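Local coordinates for protein JamJ (Lyngbya majuscula, PDB 5DOZ) that binds NADPH as the enoyl reductase domain of a polyketide synthase and probably uses it for the reductive formation of a cyclopropane ring, at residues P45-D50 against I330-V335; G77-G82 against P136-T141; L89-W94 against C115-L120; E36-I41 against S110-C115. All coordinates share one frame; numbering follows the deposited sequence.

Contact 1. Residues P45-D50 against I330-V335; sequences PVNFRD and IGRVVV. With NDP (NADPH dihydro-nicotinamide-adenine-dinucleotide phosphate), chain E.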
# COMPACT_ATOMS: atom_id res chain seq x y z
N PRO A 45 8.16 -6.35 1.77
CA PRO A 45 6.90 -6.55 2.48
C PRO A 45 5.92 -7.39 1.66
O PRO A 45 5.92 -7.34 0.43
CB PRO A 45 6.37 -5.13 2.71
CG PRO A 45 7.11 -4.26 1.77
CD PRO A 45 8.41 -4.93 1.44
N VAL A 46 5.12 -8.20 2.36
CA VAL A 46 4.04 -8.94 1.73
C VAL A 46 2.87 -7.97 1.59
O VAL A 46 2.47 -7.33 2.56
CB VAL A 46 3.57 -10.15 2.57
CG1 VAL A 46 2.70 -11.07 1.72
CG2 VAL A 46 4.75 -10.91 3.14
N ASN A 47 2.35 -7.86 0.37
CA ASN A 47 1.21 -7.00 0.13
C ASN A 47 -0.07 -7.81 0.03
O ASN A 47 -0.04 -9.01 -0.23
CB ASN A 47 1.43 -6.14 -1.12
CG ASN A 47 2.17 -4.84 -0.81
OD1 ASN A 47 1.57 -3.85 -0.39
ND2 ASN A 47 3.48 -4.84 -1.02
N PHE A 48 -1.20 -7.15 0.27
CA PHE A 48 -2.51 -7.78 0.18
C PHE A 48 -2.73 -8.42 -1.19
O PHE A 48 -3.27 -9.52 -1.29
CB PHE A 48 -3.59 -6.73 0.45
CG PHE A 48 -4.95 -7.29 0.69
CD1 PHE A 48 -5.37 -7.59 1.98
CD2 PHE A 48 -5.83 -7.50 -0.36
CE1 PHE A 48 -6.63 -8.10 2.21
CE2 PHE A 48 -7.10 -8.01 -0.14
CZ PHE A 48 -7.50 -8.31 1.15
N ARG A 49 -2.31 -7.72 -2.24
CA ARG A 49 -2.43 -8.25 -3.61
C ARG A 49 -1.55 -9.48 -3.88
O ARG A 49 -1.88 -10.27 -4.76
CB ARG A 49 -2.15 -7.15 -4.64
CG ARG A 49 -3.39 -6.45 -5.17
CD ARG A 49 -3.03 -5.32 -6.14
NE ARG A 49 -2.47 -5.79 -7.41
CZ ARG A 49 -2.12 -4.99 -8.42
NH1 ARG A 49 -2.25 -3.67 -8.33
NH2 ARG A 49 -1.62 -5.52 -9.53
N ASP A 50 -0.45 -9.62 -3.14
CA ASP A 50 0.40 -10.82 -3.26
C ASP A 50 -0.37 -12.08 -2.88
O ASP A 50 -0.26 -13.12 -3.54
CB ASP A 50 1.66 -10.72 -2.38
CG ASP A 50 2.71 -9.77 -2.94
OD1 ASP A 50 3.09 -9.89 -4.12
OD2 ASP A 50 3.17 -8.90 -2.17
N ILE A 330 -0.72 -5.56 13.04
CA ILE A 330 -0.84 -4.11 12.97
C ILE A 330 0.39 -3.53 12.27
O ILE A 330 1.52 -3.68 12.76
CB ILE A 330 -1.09 -3.47 14.35
CG1 ILE A 330 -2.49 -3.85 14.86
CG2 ILE A 330 -0.94 -1.95 14.29
CD1 ILE A 330 -2.72 -3.59 16.33
N GLY A 331 0.17 -2.89 11.13
CA GLY A 331 1.26 -2.30 10.35
C GLY A 331 1.66 -3.17 9.17
O GLY A 331 0.83 -3.52 8.34
N ARG A 332 2.95 -3.54 9.14
CA ARG A 332 3.57 -4.22 8.00
C ARG A 332 4.19 -5.58 8.34
O ARG A 332 4.65 -5.82 9.45
CB ARG A 332 4.63 -3.32 7.36
CG ARG A 332 4.14 -2.51 6.17
CD ARG A 332 4.02 -3.41 4.95
NE ARG A 332 3.83 -2.72 3.68
CZ ARG A 332 2.68 -2.71 3.00
NH1 ARG A 332 2.61 -2.08 1.84
NH2 ARG A 332 1.61 -3.32 3.49
N VAL A 333 4.18 -6.47 7.34
CA VAL A 333 4.82 -7.78 7.42
C VAL A 333 5.96 -7.80 6.40
O VAL A 333 5.72 -7.67 5.20
CB VAL A 333 3.83 -8.92 7.14
CG1 VAL A 333 4.52 -10.28 7.19
CG2 VAL A 333 2.66 -8.88 8.12
N VAL A 334 7.19 -7.95 6.89
CA VAL A 334 8.39 -7.75 6.07
C VAL A 334 9.28 -8.99 6.04
O VAL A 334 9.61 -9.56 7.08
CB VAL A 334 9.22 -6.54 6.56
CG1 VAL A 334 10.38 -6.24 5.61
CG2 VAL A 334 8.34 -5.31 6.74
N VAL A 335 9.67 -9.41 4.83
CA VAL A 335 10.55 -10.55 4.64
C VAL A 335 11.97 -10.08 4.36
O VAL A 335 12.19 -9.25 3.48
CB VAL A 335 10.07 -11.46 3.49
CG1 VAL A 335 11.05 -12.59 3.24
CG2 VAL A 335 8.68 -12.02 3.78
PA NDP E . -3.52 -5.14 4.84
O1A NDP E . -3.66 -6.64 4.64
O2A NDP E . -2.39 -4.59 5.66
O5B NDP E . -4.88 -4.59 5.50
C5B NDP E . -6.08 -5.34 5.51
C4B NDP E . -6.87 -4.91 6.73
O4B NDP E . -8.26 -5.09 6.48
C3B NDP E . -6.54 -5.74 7.97
O3B NDP E . -5.55 -5.12 8.80
C2B NDP E . -7.85 -5.76 8.72
O2B NDP E . -7.82 -4.73 9.69
C1B NDP E . -8.92 -5.41 7.71
N9A NDP E . -9.84 -6.54 7.48
C8A NDP E . -9.50 -7.82 7.31
N7A NDP E . -10.61 -8.58 7.12
C5A NDP E . -11.68 -7.76 7.16
C6A NDP E . -13.14 -7.90 7.03
N6A NDP E . -13.71 -9.10 6.80
N1A NDP E . -13.90 -6.77 7.13
C2A NDP E . -13.36 -5.56 7.36
N3A NDP E . -12.03 -5.37 7.49
C4A NDP E . -11.16 -6.41 7.40
O3 NDP E . -3.57 -4.43 3.39
PN NDP E . -3.09 -2.93 3.04
O1N NDP E . -3.31 -2.02 4.21
O2N NDP E . -1.72 -3.00 2.41
O5D NDP E . -4.12 -2.50 1.88
C5D NDP E . -5.54 -2.49 2.11
C4D NDP E . -6.29 -2.62 0.78
O4D NDP E . -5.87 -1.61 -0.15
C3D NDP E . -6.03 -3.94 0.09
O3D NDP E . -7.26 -4.36 -0.50
C2D NDP E . -5.01 -3.62 -0.98
O2D NDP E . -5.03 -4.52 -2.10
C1D NDP E . -5.39 -2.20 -1.36
N1N NDP E . -4.26 -1.43 -1.88
C2N NDP E . -4.45 -0.70 -2.99
C3N NDP E . -3.53 0.26 -3.39
C7N NDP E . -3.90 1.22 -4.49
O7N NDP E . -3.04 1.72 -5.19
N7N NDP E . -5.19 1.50 -4.69
C4N NDP E . -2.13 0.26 -2.82
C5N NDP E . -2.09 -0.48 -1.56
C6N NDP E . -3.11 -1.35 -1.18
P2B NDP E . -8.77 -4.78 10.98
O1X NDP E . -8.41 -6.08 11.67
O2X NDP E . -8.36 -3.54 11.71
O3X NDP E . -10.17 -4.73 10.43
O HOH W 1 2.49 -6.44 5.19

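Contact 2. Residues G77-G82 against P136-T141; sequences GFEAVG and PIPFFT. With NDP (NADPH dihydro-nicotinamide-adenine-dinucleotide phosphate), chain E.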
# COMPACT_ATOMS: atom_id res chain seq x y z
N GLY A 77 5.75 -9.44 -5.40
CA GLY A 77 6.48 -8.34 -4.78
C GLY A 77 6.32 -7.01 -5.48
O GLY A 77 6.80 -6.83 -6.60
N PHE A 78 5.68 -6.07 -4.79
CA PHE A 78 5.27 -4.78 -5.39
C PHE A 78 6.15 -3.61 -4.95
O PHE A 78 6.02 -2.49 -5.47
CB PHE A 78 3.81 -4.47 -5.04
CG PHE A 78 2.81 -5.36 -5.74
CD1 PHE A 78 2.43 -5.09 -7.05
CD2 PHE A 78 2.24 -6.44 -5.08
CE1 PHE A 78 1.50 -5.90 -7.70
CE2 PHE A 78 1.32 -7.25 -5.72
CZ PHE A 78 0.95 -6.99 -7.03
N GLU A 79 7.03 -3.86 -3.99
CA GLU A 79 7.90 -2.86 -3.40
C GLU A 79 9.02 -3.57 -2.65
O GLU A 79 8.90 -4.76 -2.34
CB GLU A 79 7.11 -1.97 -2.42
CG GLU A 79 6.24 -2.77 -1.45
CD GLU A 79 5.59 -1.93 -0.37
OE1 GLU A 79 6.10 -0.84 -0.06
OE2 GLU A 79 4.54 -2.38 0.17
N ALA A 80 10.10 -2.85 -2.34
CA ALA A 80 11.24 -3.41 -1.61
C ALA A 80 12.23 -2.33 -1.18
O ALA A 80 12.08 -1.16 -1.51
CB ALA A 80 11.97 -4.45 -2.46
N VAL A 81 13.24 -2.74 -0.43
CA VAL A 81 14.41 -1.91 -0.20
C VAL A 81 15.62 -2.73 -0.63
O VAL A 81 15.55 -3.96 -0.65
CB VAL A 81 14.51 -1.45 1.28
CG1 VAL A 81 14.76 -2.62 2.21
CG2 VAL A 81 15.60 -0.39 1.44
N GLY A 82 16.70 -2.07 -1.01
CA GLY A 82 17.91 -2.77 -1.40
C GLY A 82 19.04 -1.84 -1.80
O GLY A 82 19.05 -0.67 -1.43
N PRO A 136 7.01 2.62 1.24
CA PRO A 136 6.57 2.97 -0.13
C PRO A 136 5.07 2.86 -0.41
O PRO A 136 4.39 3.88 -0.48
CB PRO A 136 7.38 2.00 -1.01
CG PRO A 136 8.59 1.70 -0.20
CD PRO A 136 8.09 1.63 1.22
N ILE A 137 4.54 1.65 -0.57
CA ILE A 137 3.12 1.50 -0.89
C ILE A 137 2.18 2.17 0.12
O ILE A 137 1.29 2.91 -0.28
CB ILE A 137 2.71 0.03 -1.15
CG1 ILE A 137 3.44 -0.54 -2.38
CG2 ILE A 137 1.20 -0.09 -1.32
CD1 ILE A 137 3.47 0.35 -3.60
N PRO A 138 2.37 1.92 1.44
CA PRO A 138 1.46 2.55 2.40
C PRO A 138 1.43 4.07 2.33
O PRO A 138 0.36 4.66 2.16
CB PRO A 138 2.02 2.09 3.76
CG PRO A 138 2.70 0.80 3.45
CD PRO A 138 3.36 1.07 2.13
N PHE A 139 2.60 4.71 2.45
CA PHE A 139 2.68 6.16 2.47
C PHE A 139 2.40 6.84 1.13
O PHE A 139 1.76 7.89 1.10
CB PHE A 139 4.00 6.64 3.08
CG PHE A 139 3.98 6.67 4.59
CD1 PHE A 139 3.47 7.78 5.26
CD2 PHE A 139 4.45 5.59 5.33
CE1 PHE A 139 3.44 7.82 6.65
CE2 PHE A 139 4.42 5.62 6.72
CZ PHE A 139 3.92 6.73 7.38
N PHE A 140 2.88 6.25 0.03
CA PHE A 140 2.59 6.80 -1.30
C PHE A 140 1.11 6.68 -1.67
O PHE A 140 0.56 7.58 -2.30
CB PHE A 140 3.46 6.16 -2.39
CG PHE A 140 4.90 6.62 -2.39
CD1 PHE A 140 5.68 6.55 -1.24
CD2 PHE A 140 5.47 7.11 -3.56
CE1 PHE A 140 7.01 6.97 -1.26
CE2 PHE A 140 6.80 7.52 -3.58
CZ PHE A 140 7.57 7.45 -2.43
N THR A 141 0.47 5.58 -1.28
CA THR A 141 -0.98 5.41 -1.48
C THR A 141 -1.75 6.39 -0.60
O THR A 141 -2.67 7.07 -1.07
CB THR A 141 -1.45 3.97 -1.20
OG1 THR A 141 -0.69 3.05 -1.99
CG2 THR A 141 -2.94 3.80 -1.53
PA NDP E . -3.52 -5.14 4.84
O1A NDP E . -3.66 -6.64 4.64
O2A NDP E . -2.39 -4.59 5.66
O5B NDP E . -4.88 -4.59 5.50
C5B NDP E . -6.08 -5.34 5.51
C4B NDP E . -6.87 -4.91 6.73
O4B NDP E . -8.26 -5.09 6.48
C3B NDP E . -6.54 -5.74 7.97
O3B NDP E . -5.55 -5.12 8.80
C2B NDP E . -7.85 -5.76 8.72
O2B NDP E . -7.82 -4.73 9.69
C1B NDP E . -8.92 -5.41 7.71
N9A NDP E . -9.84 -6.54 7.48
C8A NDP E . -9.50 -7.82 7.31
N7A NDP E . -10.61 -8.58 7.12
C5A NDP E . -11.68 -7.76 7.16
C6A NDP E . -13.14 -7.90 7.03
N6A NDP E . -13.71 -9.10 6.80
N1A NDP E . -13.90 -6.77 7.13
C2A NDP E . -13.36 -5.56 7.36
N3A NDP E . -12.03 -5.37 7.49
C4A NDP E . -11.16 -6.41 7.40
O3 NDP E . -3.57 -4.43 3.39
PN NDP E . -3.09 -2.93 3.04
O1N NDP E . -3.31 -2.02 4.21
O2N NDP E . -1.72 -3.00 2.41
O5D NDP E . -4.12 -2.50 1.88
C5D NDP E . -5.54 -2.49 2.11
C4D NDP E . -6.29 -2.62 0.78
O4D NDP E . -5.87 -1.61 -0.15
C3D NDP E . -6.03 -3.94 0.09
O3D NDP E . -7.26 -4.36 -0.50
C2D NDP E . -5.01 -3.62 -0.98
O2D NDP E . -5.03 -4.52 -2.10
C1D NDP E . -5.39 -2.20 -1.36
N1N NDP E . -4.26 -1.43 -1.88
C2N NDP E . -4.45 -0.70 -2.99
C3N NDP E . -3.53 0.26 -3.39
C7N NDP E . -3.90 1.22 -4.49
O7N NDP E . -3.04 1.72 -5.19
N7N NDP E . -5.19 1.50 -4.69
C4N NDP E . -2.13 0.26 -2.82
C5N NDP E . -2.09 -0.48 -1.56
C6N NDP E . -3.11 -1.35 -1.18
P2B NDP E . -8.77 -4.78 10.98
O1X NDP E . -8.41 -6.08 11.67
O2X NDP E . -8.36 -3.54 11.71
O3X NDP E . -10.17 -4.73 10.43

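Contact 3. Residues L89-W94 against C115-L120; sequences LGVSQW and CSPNNL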
# COMPACT_ATOMS: atom_id res chain seq x y z
N LEU A 89 23.15 2.28 -19.26
CA LEU A 89 23.40 3.55 -19.91
C LEU A 89 22.11 4.35 -20.07
O LEU A 89 21.02 3.78 -20.18
CB LEU A 89 24.07 3.32 -21.27
CG LEU A 89 24.98 4.41 -21.85
CD1 LEU A 89 26.03 4.87 -20.85
CD2 LEU A 89 25.63 3.90 -23.12
N GLY A 90 22.24 5.68 -20.06
CA GLY A 90 21.08 6.56 -20.15
C GLY A 90 20.64 7.08 -18.79
O GLY A 90 20.08 8.18 -18.69
N VAL A 91 20.88 6.28 -17.75
CA VAL A 91 20.51 6.63 -16.38
C VAL A 91 21.59 7.53 -15.77
O VAL A 91 22.77 7.16 -15.74
CB VAL A 91 20.35 5.38 -15.50
CG1 VAL A 91 19.73 5.74 -14.15
CG2 VAL A 91 19.53 4.32 -16.20
N SER A 92 21.18 8.68 -15.26
CA SER A 92 22.11 9.67 -14.72
C SER A 92 21.97 9.91 -13.21
O SER A 92 22.89 10.42 -12.57
CB SER A 92 21.99 11.00 -15.47
OG SER A 92 20.63 11.35 -15.68
N GLN A 93 20.82 9.53 -12.65
CA GLN A 93 20.53 9.86 -11.25
C GLN A 93 20.97 8.81 -10.21
O GLN A 93 20.84 9.04 -9.01
CB GLN A 93 19.05 10.24 -11.07
CG GLN A 93 18.05 9.10 -11.24
CD GLN A 93 17.53 8.92 -12.66
OE1 GLN A 93 18.29 8.82 -13.62
NE2 GLN A 93 16.21 8.88 -12.80
N TRP A 94 21.51 7.68 -10.68
CA TRP A 94 21.87 6.56 -9.80
C TRP A 94 23.27 6.00 -10.02
O TRP A 94 23.80 6.00 -11.14
CB TRP A 94 20.84 5.43 -9.91
CG TRP A 94 19.43 5.83 -9.54
CD1 TRP A 94 18.35 5.84 -10.37
CD2 TRP A 94 18.96 6.26 -8.25
NE1 TRP A 94 17.23 6.26 -9.68
CE2 TRP A 94 17.58 6.53 -8.38
CE3 TRP A 94 19.58 6.45 -7.01
CZ2 TRP A 94 16.80 6.98 -7.31
CZ3 TRP A 94 18.80 6.90 -5.94
CH2 TRP A 94 17.43 7.16 -6.10
N CYS A 115 14.76 -2.87 -13.07
CA CYS A 115 13.65 -1.93 -13.14
C CYS A 115 14.12 -0.57 -13.62
O CYS A 115 15.32 -0.31 -13.74
CB CYS A 115 12.94 -1.81 -11.79
SG CYS A 115 13.78 -0.76 -10.58
N SER A 116 13.14 0.29 -13.90
CA SER A 116 13.36 1.67 -14.29
C SER A 116 13.90 2.49 -13.12
O SER A 116 13.57 2.20 -11.96
CB SER A 116 12.03 2.26 -14.77
OG SER A 116 12.12 3.66 -14.95
N PRO A 117 14.73 3.50 -13.41
CA PRO A 117 15.14 4.46 -12.38
C PRO A 117 13.99 5.33 -11.88
O PRO A 117 14.15 6.03 -10.88
CB PRO A 117 16.18 5.33 -13.10
CG PRO A 117 15.86 5.19 -14.55
CD PRO A 117 15.39 3.77 -14.70
N ASN A 118 12.85 5.28 -12.57
CA ASN A 118 11.64 6.01 -12.13
C ASN A 118 10.88 5.25 -11.05
O ASN A 118 9.99 5.79 -10.40
CB ASN A 118 10.72 6.31 -13.33
CG ASN A 118 11.27 7.41 -14.25
OD1 ASN A 118 11.69 8.47 -13.80
ND2 ASN A 118 11.23 7.15 -15.55
N ASN A 119 11.23 3.98 -10.87
CA ASN A 119 10.65 3.15 -9.82
C ASN A 119 11.47 3.15 -8.53
O ASN A 119 11.19 2.39 -7.61
CB ASN A 119 10.42 1.73 -10.34
CG ASN A 119 9.28 1.65 -11.34
OD1 ASN A 119 9.40 2.10 -12.48
ND2 ASN A 119 8.15 1.11 -10.91
N LEU A 120 12.46 4.03 -8.46
CA LEU A 120 13.37 4.08 -7.31
C LEU A 120 13.38 5.44 -6.63
O LEU A 120 13.34 6.48 -7.29
CB LEU A 120 14.81 3.74 -7.75
CG LEU A 120 15.10 2.43 -8.48
CD1 LEU A 120 16.55 2.41 -8.92
CD2 LEU A 120 14.80 1.23 -7.59
O HOH W 2 14.81 8.79 -10.42

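Contact 4. Residues E36-I41 against S110-C115; sequences EVKVQI and SSFIIC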
# COMPACT_ATOMS: atom_id res chain seq x y z
N GLU A 36 18.02 1.13 -17.54
CA GLU A 36 17.66 0.12 -16.54
C GLU A 36 18.64 0.08 -15.38
O GLU A 36 19.82 0.40 -15.54
CB GLU A 36 17.53 -1.27 -17.17
CG GLU A 36 16.34 -1.42 -18.11
CD GLU A 36 16.16 -2.84 -18.64
OE1 GLU A 36 17.15 -3.46 -19.09
OE2 GLU A 36 15.01 -3.34 -18.62
N VAL A 37 18.13 -0.30 -14.21
CA VAL A 37 18.93 -0.41 -13.01
C VAL A 37 18.76 -1.82 -12.43
O VAL A 37 17.65 -2.36 -12.41
CB VAL A 37 18.51 0.64 -11.95
CG1 VAL A 37 19.42 0.59 -10.73
CG2 VAL A 37 18.54 2.04 -12.55
N LYS A 38 19.88 -2.40 -11.99
CA LYS A 38 19.86 -3.67 -11.28
C LYS A 38 19.98 -3.41 -9.78
O LYS A 38 20.91 -2.74 -9.33
CB LYS A 38 21.01 -4.57 -11.76
CG LYS A 38 20.94 -6.00 -11.25
CD LYS A 38 21.98 -6.88 -11.92
CE LYS A 38 21.97 -8.30 -11.34
NZ LYS A 38 22.86 -9.22 -12.11
N VAL A 39 19.02 -3.93 -9.01
CA VAL A 39 18.99 -3.72 -7.56
C VAL A 39 19.07 -5.03 -6.81
O VAL A 39 18.32 -5.96 -7.09
CB VAL A 39 17.72 -2.95 -7.13
CG1 VAL A 39 17.72 -2.72 -5.62
CG2 VAL A 39 17.60 -1.63 -7.88
N GLN A 40 19.98 -5.11 -5.84
CA GLN A 40 20.06 -6.26 -4.93
C GLN A 40 19.01 -6.10 -3.83
O GLN A 40 19.10 -5.19 -3.00
CB GLN A 40 21.47 -6.38 -4.33
CG GLN A 40 21.58 -7.36 -3.16
CD GLN A 40 22.87 -7.19 -2.38
OE1 GLN A 40 23.86 -6.67 -2.90
NE2 GLN A 40 22.86 -7.65 -1.13
N ILE A 41 18.03 -7.00 -3.84
CA ILE A 41 16.89 -6.93 -2.91
C ILE A 41 17.29 -7.37 -1.51
O ILE A 41 17.92 -8.41 -1.33
CB ILE A 41 15.70 -7.79 -3.41
CG1 ILE A 41 15.22 -7.32 -4.79
CG2 ILE A 41 14.57 -7.79 -2.40
CD1 ILE A 41 14.57 -5.95 -4.83
N SER A 110 12.58 -11.54 -5.39
CA SER A 110 13.66 -12.11 -6.18
C SER A 110 14.93 -11.60 -5.54
O SER A 110 14.90 -10.59 -4.85
CB SER A 110 13.59 -11.58 -7.62
OG SER A 110 12.29 -11.72 -8.17
N SER A 111 16.05 -12.29 -5.76
CA SER A 111 17.34 -11.82 -5.26
C SER A 111 17.77 -10.49 -5.88
O SER A 111 18.39 -9.66 -5.22
CB SER A 111 18.42 -12.88 -5.51
OG SER A 111 18.21 -14.01 -4.68
N PHE A 112 17.43 -10.31 -7.15
CA PHE A 112 17.78 -9.12 -7.91
C PHE A 112 16.62 -8.76 -8.82
O PHE A 112 15.95 -9.65 -9.36
CB PHE A 112 19.04 -9.36 -8.75
CG PHE A 112 20.31 -9.49 -7.95
CD1 PHE A 112 20.63 -10.69 -7.31
CD2 PHE A 112 21.21 -8.43 -7.85
CE1 PHE A 112 21.80 -10.82 -6.57
CE2 PHE A 112 22.39 -8.56 -7.13
CZ PHE A 112 22.68 -9.75 -6.48
N ILE A 113 16.37 -7.47 -8.99
CA ILE A 113 15.39 -7.03 -9.97
C ILE A 113 16.01 -6.06 -10.97
O ILE A 113 16.96 -5.35 -10.65
CB ILE A 113 14.13 -6.38 -9.34
CG1 ILE A 113 14.46 -5.03 -8.69
CG2 ILE A 113 13.47 -7.35 -8.36
CD1 ILE A 113 13.25 -4.14 -8.48
N ILE A 114 15.48 -6.08 -12.18
CA ILE A 114 15.79 -5.06 -13.17
C ILE A 114 14.56 -4.17 -13.25
O ILE A 114 13.44 -4.65 -13.43
CB ILE A 114 16.06 -5.66 -14.58
CG1 ILE A 114 17.14 -6.76 -14.52
CG2 ILE A 114 16.42 -4.55 -15.57
CD1 ILE A 114 18.53 -6.29 -14.16
N CYS A 115 14.76 -2.87 -13.07
CA CYS A 115 13.65 -1.93 -13.14
C CYS A 115 14.12 -0.57 -13.62
O CYS A 115 15.32 -0.31 -13.74
CB CYS A 115 12.94 -1.81 -11.79
SG CYS A 115 13.78 -0.76 -10.58
O HOH W 3 18.84 -10.54 -2.47

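Contact 1. Residues P45-D50 against I330-V335
Val46 and Val333 supply the single backbone hydrogen bond of this contact, Val46 N to Val333 O at 3.0 Å, with the donor nearly in line with the carbonyl. Beside it Pro45 pairs with Val334 as an antiparallel non-hydrogen-bonded pair, and Pro45 CA brings its hydrogen to Val333 O at 3.2 Å. A water bridges the next step, lying between Val46 O and Val333 N and accepting from the latter. In this way strand 37-45 keeps hold of strand 332-336 just before the chain of strand 37-45 enters helix 48-54.

The apolar packing is light. Val46 CG2, anti to the carbonyl carbon, reaches Val333 CG1 and Val335 CG2, each at 4.1 Å, while Pro45 CB lies 4.5 Å from Val334 CG2.

Polar groups gather at the tip of Arg332, whose chain bends at chi2 (-76°), passes Pro45 CB with NE and carries the guanidinium back over Val46 O. Asn47 OD1 stands 3.0 Å from Arg332 NH1, the amide and guanidinium planes almost perpendicular, and the strongest partner of both side chains is Glu79. The NADPH oxygen O2N is near the guanidinium plane, 3.5 Å from Arg332 NH2. Phe48 turns from the strand to the cofactor, its ring edge 3.3 Å from O1A of NADPH at CD1. The positive charge of Arg332 probably offsets that of the Glu79 carboxylate and the cofactor phosphates.

Contact 2. Residues G77-G82 against P136-T141
The chain at Glu79 and Pro136 brings strand 79-82 and the first turn of helix 136-141 together, their axes 9.5 Å apart at closest and their directions 120° from each other. Glu79 carries the contact. Its CG sits between the backbone N and the carbonyl carbon (chi1 47°), and from there the chain runs extended to the helix start. Glu79 OE1 accepts from Ile137 N at 3.0 Å in an almost straight bond (171°), although the N-H comes from well above the carboxylate plane. The same oxygen touches the Pro136 ring, 3.3 Å from CB. Across the carboxylate lies Ile137, with CG1 3.3 Å from Glu79 CD, a tight fit of methylene against a charged group.

Ile137 also faces the cofactor: CG2, anti to its backbone N, lies 3.3 Å from C5N of the NADPH nicotinamide. One turn on, Thr141 OG1 is 3.2 Å from C4N, the hydride-bearing carbon, and donates to Ile137 O at 2.6 Å. That carbonyl accepts from Thr141 N as well, on the other face of its plane; two donors thus grip this oxygen, and the OG1 bond holds the hydroxyl beside C4N, oblique to the ring.

Glu79 OE2 turns to Arg332 in a salt bridge and to Asn47, linking the helix start to the strand 332-336 region. Pro138 and Phe139 pack on helix 166-177, while Ile137, Phe140 and Thr141 meet Leu277 of helix 277-283.

Contact 3. Residues L89-W94 against C115-L120
Pro117 is the bump of this contact, its ring pushed into a hollow lined by Val91, Gln93 and Trp94. Val91 CG1 closes one side, 3.7 Å from Pro117 CB; the Gln93 side chain crosses that of Pro117 at about a right angle, with NE2 3.6 Å from the same CB; and the pyrrole edge of Trp94 meets it through CD1 at 3.5 Å. The indole also binds the proline backbone, as Trp94 NE1 makes a weak hydrogen bond, 3.3 Å long, to Pro117 O, which lies near the ring plane. A water joins that carbonyl to Gln93 NE2.

Both segments are loops of the GroES-like region: residues 89-94 connect strand 79-87 to strand 99-103, and residues 115-120 lead from strand 112-115 into strand 120-122. The second is shaped by an ST turn, in which Ser116 OG accepts from Asn118 N.

Trp94 is sandwiched. Gln93 CG, with chi1 at 69°, rests over one face of the indole 3.2 Å above its plane, and Leu120 CD1 sits over the five-membered ring on the opposite face in a CH-pi contact, 4.1 Å from the ring centroid. Leu120 CB lies against the same face, near CZ2, and Val100 of strand 99-103 touches both Trp94 and Leu120.

Contact 4. Residues E36-I41 against S110-C115
Val37 and Cys115 open a ladder of five backbone hydrogen bonds. Val37 and Val39 each exchange two with their partners, Cys115 and Ile113, and Ile41 N adds a last one to Ser111 O at 3.0 Å, meeting that oxygen from above the carbonyl plane. A water donates to both Ile41 O and Ser111 O at this end. Between the bonded pairs, Lys38 stands across from Ile114 and Gln40 from Phe112, with CA hydrogens directed at carbonyls, as from Phe112 CA to Val39 O at 3.3 Å.

The strands run antiparallel, their directions 152° apart, in the mixed sheet of the GroES-like region; strand 37-45 has strand 79-87 as another neighbour.

On one face Lys38, extended throughout, lays CE 3.6 Å from Phe112 CD2 and CG 3.8 Å from Ile114 CD1, and its NZ goes on to Asn29 and Gln30. Gln40 CB approaches the same ring at CE2, 3.7 Å away. At the Glu36 end, Ile114 CG2 touches Glu36 CD at 3.5 Å, while Glu36 OE1 accepts from Gly33 N.

The other face is apolar. Ile113 CG1, between the backbone N and the carbonyl carbon (chi1 69°), faces Val39 CB, and Ile113 CG2 meets Ile41 CD1 at 4.0 Å. Leu120 and Val100 pack against Val39 there.

How the contacts relate
From the N terminus, strand 37-45 enters contact 4 first and leaves through contact 1, whose 45-50 segment waits for its partner until residues 330-335 near the C terminus. Contact 1 therefore closes the longest loop, and contacts 2 and 3 nest inside it, contact 3 also within contact 2. Contact 4 crosses all three others. It shares Cys115 with contact 3, where Pro117 and Leu120 pack on Val37. Contact 2 meets contact 4 through Ala80 and Ile41, and contact 1 through the Arg332-Glu79 salt bridge. Together they join the mixed sheet, its outer loops, helix 136-149 and the NADPH site, which contacts 1 and 2 touch.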